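HD domain protein (Enterococcus faecalis, PDB 4LRL) probably hydrolyses deoxyribonucleoside triphosphates as an HD-domain triphosphohydrolase, under allosteric control by bound nucleotides. Local coordinates at residues Y141-E146 against D393-F398; M275-D280 against A387-Y392. One frame throughout, in Å; residues are numbered along the deposited sequence.

Interaction 1: residues Y141-E146 against D393-F398; sequences YSHTFE and DLPYDF
His143 meets the backbone of Asp393 and the side chains of Leu394 and Pro395 in a small surface contact. It joins the first turn of helix 142-149 in the HD domain to a loop between strands 387-389 and 411-413. Pro395 is the centre of an inverse gamma turn in that loop. His143 binds dATP in another structure of this protein, as does Tyr392, the residue before Asp393. No dATP occupies this chain. The Pro395 side chain lies about 10 Å from the bound nickel ion, which His90, His134, Asp135 and Asp207 hold in the pattern of an HD-domain metal site. This is consistent with a place near the nucleotide-hydrolysing pocket.

One imidazole makes all the contacts from the helix side. Its CG is anti to the backbone N, chi1 -171°, and the ring reaches out from the helix toward the loop. His143 NE2 donates a weak hydrogen bond to Asp393 O at 2.9 Å. The bond is bent, with an N-H...O angle of 122°, so it is likely to steer the ring only loosely. The Asp393 carboxylate ends well clear of the ring, with OD1 6.9 Å from His143 NE2. Further along the loop, Asp397 makes a salt bridge to Arg208, and the Tyr396 ring stacks with Tyr267.

Leu394 brings its CD2 methyl within 4.1 Å of His143 CE1, and the leucine lies nearly perpendicular to the histidine side chain. His143 ND1 is covered by this contact and has no partner in the model. Pro395 CD makes a CH-pi contact over one imidazole face, 3.8 Å from His143 CD2 and farther from the ring centre.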
loop_
_atom_site.group_PDB
_atom_site.type_symbol
_atom_site.label_atom_id
_atom_site.label_comp_id
_atom_site.label_asym_id
_atom_site.label_seq_id
_atom_site.Cartn_x
_atom_site.Cartn_y
_atom_site.Cartn_z
ATOM N N TYR C 141 -3.504 -29.854 7.375
ATOM C CA TYR C 141 -2.854 -30.134 6.087
ATOM C C TYR C 141 -3.782 -30.944 5.200
ATOM O O TYR C 141 -3.489 -32.089 4.824
ATOM C CB TYR C 141 -1.517 -30.856 6.296
ATOM C CG TYR C 141 -0.591 -30.096 7.218
ATOM C CD1 TYR C 141 -0.493 -30.439 8.558
ATOM C CD2 TYR C 141 0.159 -29.009 6.755
ATOM C CE1 TYR C 141 0.342 -29.744 9.413
ATOM C CE2 TYR C 141 0.999 -28.304 7.609
ATOM C CZ TYR C 141 1.079 -28.682 8.938
ATOM O OH TYR C 141 1.891 -28.010 9.805
ATOM N N SER C 142 -4.908 -30.318 4.884
ATOM C CA SER C 142 -6.066 -30.994 4.327
ATOM C C SER C 142 -5.738 -31.868 3.121
ATOM O O SER C 142 -6.115 -33.040 3.085
ATOM C CB SER C 142 -7.163 -29.972 4.014
ATOM O OG SER C 142 -8.049 -30.477 3.035
ATOM N N HIS C 143 -5.008 -31.311 2.158
ATOM C CA HIS C 143 -4.690 -32.037 0.920
ATOM C C HIS C 143 -3.832 -33.303 1.151
ATOM O O HIS C 143 -4.101 -34.360 0.570
ATOM C CB HIS C 143 -4.023 -31.102 -0.105
ATOM C CG HIS C 143 -3.856 -31.721 -1.458
ATOM N ND1 HIS C 143 -2.638 -32.167 -1.928
ATOM C CD2 HIS C 143 -4.762 -32.012 -2.423
ATOM C CE1 HIS C 143 -2.795 -32.683 -3.135
ATOM N NE2 HIS C 143 -4.077 -32.608 -3.457
ATOM N N THR C 144 -2.807 -33.179 1.997
ATOM C CA THR C 144 -1.927 -34.294 2.339
ATOM C C THR C 144 -2.692 -35.353 3.129
ATOM O O THR C 144 -2.567 -36.548 2.876
ATOM C CB THR C 144 -0.728 -33.817 3.179
ATOM O OG1 THR C 144 -0.106 -32.711 2.532
ATOM C CG2 THR C 144 0.292 -34.922 3.355
ATOM N N PHE C 145 -3.494 -34.884 4.080
ATOM C CA PHE C 145 -4.264 -35.750 4.957
ATOM C C PHE C 145 -5.257 -36.633 4.189
ATOM O O PHE C 145 -5.409 -37.822 4.498
ATOM C CB PHE C 145 -4.988 -34.911 6.010
ATOM C CG PHE C 145 -5.340 -35.674 7.243
ATOM C CD1 PHE C 145 -4.463 -35.712 8.326
ATOM C CD2 PHE C 145 -6.547 -36.368 7.326
ATOM C CE1 PHE C 145 -4.784 -36.434 9.474
ATOM C CE2 PHE C 145 -6.877 -37.094 8.470
ATOM C CZ PHE C 145 -5.990 -37.133 9.543
ATOM N N GLU C 146 -5.912 -36.060 3.181
ATOM C CA GLU C 146 -6.885 -36.818 2.387
ATOM C C GLU C 146 -6.219 -37.856 1.503
ATOM O O GLU C 146 -6.793 -38.911 1.249
ATOM C CB GLU C 146 -7.774 -35.889 1.558
ATOM C CG GLU C 146 -8.582 -34.925 2.419
ATOM C CD GLU C 146 -9.374 -33.895 1.629
ATOM O OE1 GLU C 146 -10.051 -33.075 2.280
ATOM O OE2 GLU C 146 -9.334 -33.903 0.376
ATOM N N ASP C 393 -2.466 -31.736 -9.583
ATOM C CA ASP C 393 -2.907 -32.457 -8.397
ATOM C C ASP C 393 -3.350 -31.541 -7.248
ATOM O O ASP C 393 -3.981 -32.007 -6.291
ATOM C CB ASP C 393 -1.786 -33.395 -7.908
ATOM C CG ASP C 393 -1.408 -34.463 -8.944
ATOM O OD1 ASP C 393 -2.280 -34.826 -9.779
ATOM O OD2 ASP C 393 -0.242 -34.933 -8.919
ATOM N N LEU C 394 -3.018 -30.253 -7.319
ATOM C CA LEU C 394 -3.316 -29.348 -6.202
ATOM C C LEU C 394 -4.747 -28.802 -6.296
ATOM O O LEU C 394 -5.301 -28.739 -7.393
ATOM C CB LEU C 394 -2.263 -28.229 -6.081
ATOM C CG LEU C 394 -0.837 -28.689 -5.706
ATOM C CD1 LEU C 394 0.182 -27.561 -5.870
ATOM C CD2 LEU C 394 -0.750 -29.308 -4.294
ATOM N N PRO C 395 -5.350 -28.431 -5.144
ATOM C CA PRO C 395 -6.750 -28.013 -5.099
ATOM C C PRO C 395 -6.997 -26.600 -5.647
ATOM O O PRO C 395 -7.738 -25.816 -5.046
ATOM C CB PRO C 395 -7.081 -28.085 -3.604
ATOM C CG PRO C 395 -5.794 -27.823 -2.934
ATOM C CD PRO C 395 -4.752 -28.460 -3.795
ATOM N N TYR C 396 -6.386 -26.292 -6.787
ATOM C CA TYR C 396 -6.576 -25.003 -7.447
ATOM C C TYR C 396 -6.881 -25.196 -8.936
ATOM O O TYR C 396 -6.001 -25.537 -9.723
ATOM C CB TYR C 396 -5.358 -24.103 -7.219
ATOM C CG TYR C 396 -5.087 -23.851 -5.753
ATOM C CD1 TYR C 396 -5.820 -22.897 -5.047
ATOM C CD2 TYR C 396 -4.121 -24.581 -5.065
ATOM C CE1 TYR C 396 -5.591 -22.668 -3.701
ATOM C CE2 TYR C 396 -3.882 -24.357 -3.714
ATOM C CZ TYR C 396 -4.623 -23.397 -3.040
ATOM O OH TYR C 396 -4.407 -23.167 -1.704
ATOM N N ASP C 397 -8.145 -24.995 -9.301
ATOM C CA ASP C 397 -8.610 -25.174 -10.674
ATOM C C ASP C 397 -8.421 -23.911 -11.524
ATOM O O ASP C 397 -8.626 -22.791 -11.050
ATOM C CB ASP C 397 -10.080 -25.601 -10.676
ATOM C CG ASP C 397 -11.010 -24.524 -10.140
ATOM O OD1 ASP C 397 -10.771 -24.003 -9.029
ATOM O OD2 ASP C 397 -11.988 -24.197 -10.837
ATOM N N PHE C 398 -8.021 -24.104 -12.779
ATOM C CA PHE C 398 -7.857 -23.000 -13.723
ATOM C C PHE C 398 -9.195 -22.594 -14.323
ATOM O O PHE C 398 -10.137 -23.393 -14.344
ATOM C CB PHE C 398 -6.895 -23.389 -14.845
ATOM C CG PHE C 398 -5.457 -23.400 -14.429
ATOM C CD1 PHE C 398 -4.728 -22.214 -14.367
ATOM C CD2 PHE C 398 -4.825 -24.592 -14.100
ATOM C CE1 PHE C 398 -3.390 -22.217 -13.985
ATOM C CE2 PHE C 398 -3.484 -24.605 -13.713
ATOM C CZ PHE C 398 -2.768 -23.414 -13.656
#

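Interaction 2: residues M275-D280 against A387-Y392; sequences MEVILD and AINSSY
Val277 presses both of its methyl groups against strand 387-389 from helix 270-291. This is the tight part of the contact. Val277 CG1 is anti to the backbone N, chi1 168°, and touches Ala387 CB at 3.7 Å. Val277 CG2 lies beside the backbone N and is 4.0 Å from the same Ala387 CB. The single methyl of Ala387 thus meets both branches of the valine. Val277 CG2 also meets the amide of Asn389, with Asn389 ND2 at 3.4 Å. That is a van der Waals contact of a methyl with an amide nitrogen, and no hydrogen bond crosses between the segments. The CG of Asn389 sits between its own backbone N and carbonyl carbon, chi1 66°, and this turn of the side chain brings the amide to the valine.

The arrangement is a helix packed against an edge strand. Strand 387-389 is an outermost strand of a three-stranded antiparallel sheet within this chain, and its neighbour is strand 441-444. Ala387 and Asn389 make backbone hydrogen bonds to Tyr443 and Arg441. Both turn their side chains toward the helix, and Ile388 between them points the other way. Tyr443 and Leu353 also touch Val277, so this buried valine is packed from the sheet and from a loop.

The contact is looser toward Glu276 and past Asn389. Glu276 OE2 comes no nearer than 4.5 Å, to Asn389 ND2, and the residue gives up little surface to the strand. Beyond Ser390 the chain leaves the helix. Asn389 OD1 accepts a weak hydrogen bond from Arg273 NH1.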
loop_
_atom_site.group_PDB
_atom_site.type_symbol
_atom_site.label_atom_id
_atom_site.label_comp_id
_atom_site.label_asym_id
_atom_site.label_seq_id
_atom_site.Cartn_x
_atom_site.Cartn_y
_atom_site.Cartn_z
ATOM N N MET C 275 8.154 -29.556 0.939
ATOM C CA MET C 275 7.830 -29.828 2.338
ATOM C C MET C 275 6.590 -30.721 2.449
ATOM O O MET C 275 6.490 -31.572 3.341
ATOM C CB MET C 275 7.640 -28.521 3.108
ATOM C CG MET C 275 8.936 -27.742 3.321
ATOM S SD MET C 275 10.103 -28.645 4.363
ATOM C CE MET C 275 9.314 -28.510 5.968
ATOM N N GLU C 276 5.649 -30.521 1.532
ATOM C CA GLU C 276 4.443 -31.318 1.487
ATOM C C GLU C 276 4.765 -32.783 1.174
ATOM O O GLU C 276 4.182 -33.693 1.773
ATOM C CB GLU C 276 3.471 -30.734 0.465
ATOM C CG GLU C 276 2.070 -31.286 0.568
ATOM C CD GLU C 276 1.893 -32.620 -0.159
ATOM O OE1 GLU C 276 1.018 -33.413 0.268
ATOM O OE2 GLU C 276 2.616 -32.875 -1.155
ATOM N N VAL C 277 5.696 -33.008 0.248
ATOM C CA VAL C 277 6.155 -34.357 -0.059
ATOM C C VAL C 277 6.722 -35.039 1.188
ATOM O O VAL C 277 6.431 -36.205 1.431
ATOM C CB VAL C 277 7.175 -34.396 -1.249
ATOM C CG1 VAL C 277 7.847 -35.755 -1.341
ATOM C CG2 VAL C 277 6.478 -34.088 -2.575
ATOM N N ILE C 278 7.503 -34.310 1.986
ATOM C CA ILE C 278 8.059 -34.863 3.220
ATOM C C ILE C 278 6.961 -35.190 4.235
ATOM O O ILE C 278 6.961 -36.266 4.834
ATOM C CB ILE C 278 9.141 -33.939 3.818
ATOM C CG1 ILE C 278 10.472 -34.219 3.125
ATOM C CG2 ILE C 278 9.293 -34.150 5.341
ATOM C CD1 ILE C 278 11.313 -33.010 2.995
ATOM N N LEU C 279 6.020 -34.270 4.409
ATOM C CA LEU C 279 4.865 -34.515 5.255
ATOM C C LEU C 279 4.079 -35.758 4.789
ATOM O O LEU C 279 3.678 -36.587 5.609
ATOM C CB LEU C 279 3.957 -33.286 5.272
ATOM C CG LEU C 279 2.608 -33.352 5.995
ATOM C CD1 LEU C 279 2.792 -33.548 7.499
ATOM C CD2 LEU C 279 1.830 -32.070 5.720
ATOM N N ASP C 280 3.871 -35.877 3.478
ATOM C CA ASP C 280 3.098 -36.981 2.913
ATOM C C ASP C 280 3.742 -38.306 3.293
ATOM O O ASP C 280 3.084 -39.206 3.815
ATOM C CB ASP C 280 2.977 -36.828 1.385
ATOM C CG ASP C 280 2.190 -37.965 0.729
ATOM O OD1 ASP C 280 1.036 -37.738 0.330
ATOM O OD2 ASP C 280 2.715 -39.090 0.598
ATOM N N ALA C 387 9.751 -38.265 -5.194
ATOM C CA ALA C 387 8.359 -38.221 -5.604
ATOM C C ALA C 387 8.235 -37.657 -7.004
ATOM O O ALA C 387 9.170 -37.054 -7.532
ATOM C CB ALA C 387 7.521 -37.378 -4.625
ATOM N N ILE C 388 7.059 -37.881 -7.583
ATOM C CA ILE C 388 6.621 -37.243 -8.797
ATOM C C ILE C 388 5.295 -36.580 -8.440
ATOM O O ILE C 388 4.387 -37.243 -7.943
ATOM C CB ILE C 388 6.394 -38.294 -9.922
ATOM C CG1 ILE C 388 7.727 -38.882 -10.385
ATOM C CG2 ILE C 388 5.620 -37.688 -11.112
ATOM C CD1 ILE C 388 7.584 -40.143 -11.208
ATOM N N ASN C 389 5.185 -35.273 -8.648
ATOM C CA ASN C 389 3.860 -34.640 -8.629
ATOM C C ASN C 389 3.727 -33.470 -9.581
ATOM O O ASN C 389 4.721 -32.880 -10.011
ATOM C CB ASN C 389 3.384 -34.276 -7.207
ATOM C CG ASN C 389 4.233 -33.199 -6.545
ATOM O OD1 ASN C 389 4.671 -32.244 -7.184
ATOM N ND2 ASN C 389 4.441 -33.340 -5.242
ATOM N N SER C 390 2.488 -33.157 -9.927
ATOM C CA SER C 390 2.223 -32.022 -10.770
ATOM C C SER C 390 1.304 -31.049 -10.041
ATOM O O SER C 390 0.620 -31.417 -9.079
ATOM C CB SER C 390 1.629 -32.484 -12.095
ATOM O OG SER C 390 0.222 -32.407 -12.100
ATOM N N SER C 391 1.306 -29.804 -10.492
ATOM C CA SER C 391 0.433 -28.803 -9.920
ATOM C C SER C 391 -1.041 -29.122 -10.199
ATOM O O SER C 391 -1.914 -28.672 -9.460
ATOM C CB SER C 391 0.811 -27.407 -10.409
ATOM O OG SER C 391 0.764 -27.316 -11.818
ATOM N N TYR C 392 -1.301 -29.918 -11.242
ATOM C CA TYR C 392 -2.660 -30.376 -11.574
ATOM C C TYR C 392 -3.303 -31.105 -10.403
ATOM O O TYR C 392 -4.524 -31.097 -10.254
ATOM C CB TYR C 392 -2.653 -31.322 -12.783
ATOM C CG TYR C 392 -2.599 -30.656 -14.145
ATOM C CD1 TYR C 392 -3.547 -29.696 -14.516
ATOM C CD2 TYR C 392 -1.622 -31.019 -15.081
ATOM C CE1 TYR C 392 -3.510 -29.094 -15.778
ATOM C CE2 TYR C 392 -1.578 -30.423 -16.350
ATOM C CZ TYR C 392 -2.525 -29.460 -16.688
ATOM O OH TYR C 392 -2.495 -28.863 -17.933
#

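From the N terminus, the chain reaches helix 142-149 of the HD domain before helix 270-291. Later, strand 387-389 returns to helix 270-291. Interaction 2 closes this shorter loop. The chain then runs straight on from Tyr392 into Asp393, and interaction 1 closes the longer loop back to the HD domain. The two therefore nest, with interaction 2 as the inner closure. They lie about 10 Å apart between centres. The two helices also meet directly: Thr144 OG1 lies 2.6 Å from Glu276 OE1, probably a hydrogen bond, and Tyr141 packs on Leu279. Residues 387-398 thus touch both helices in succession.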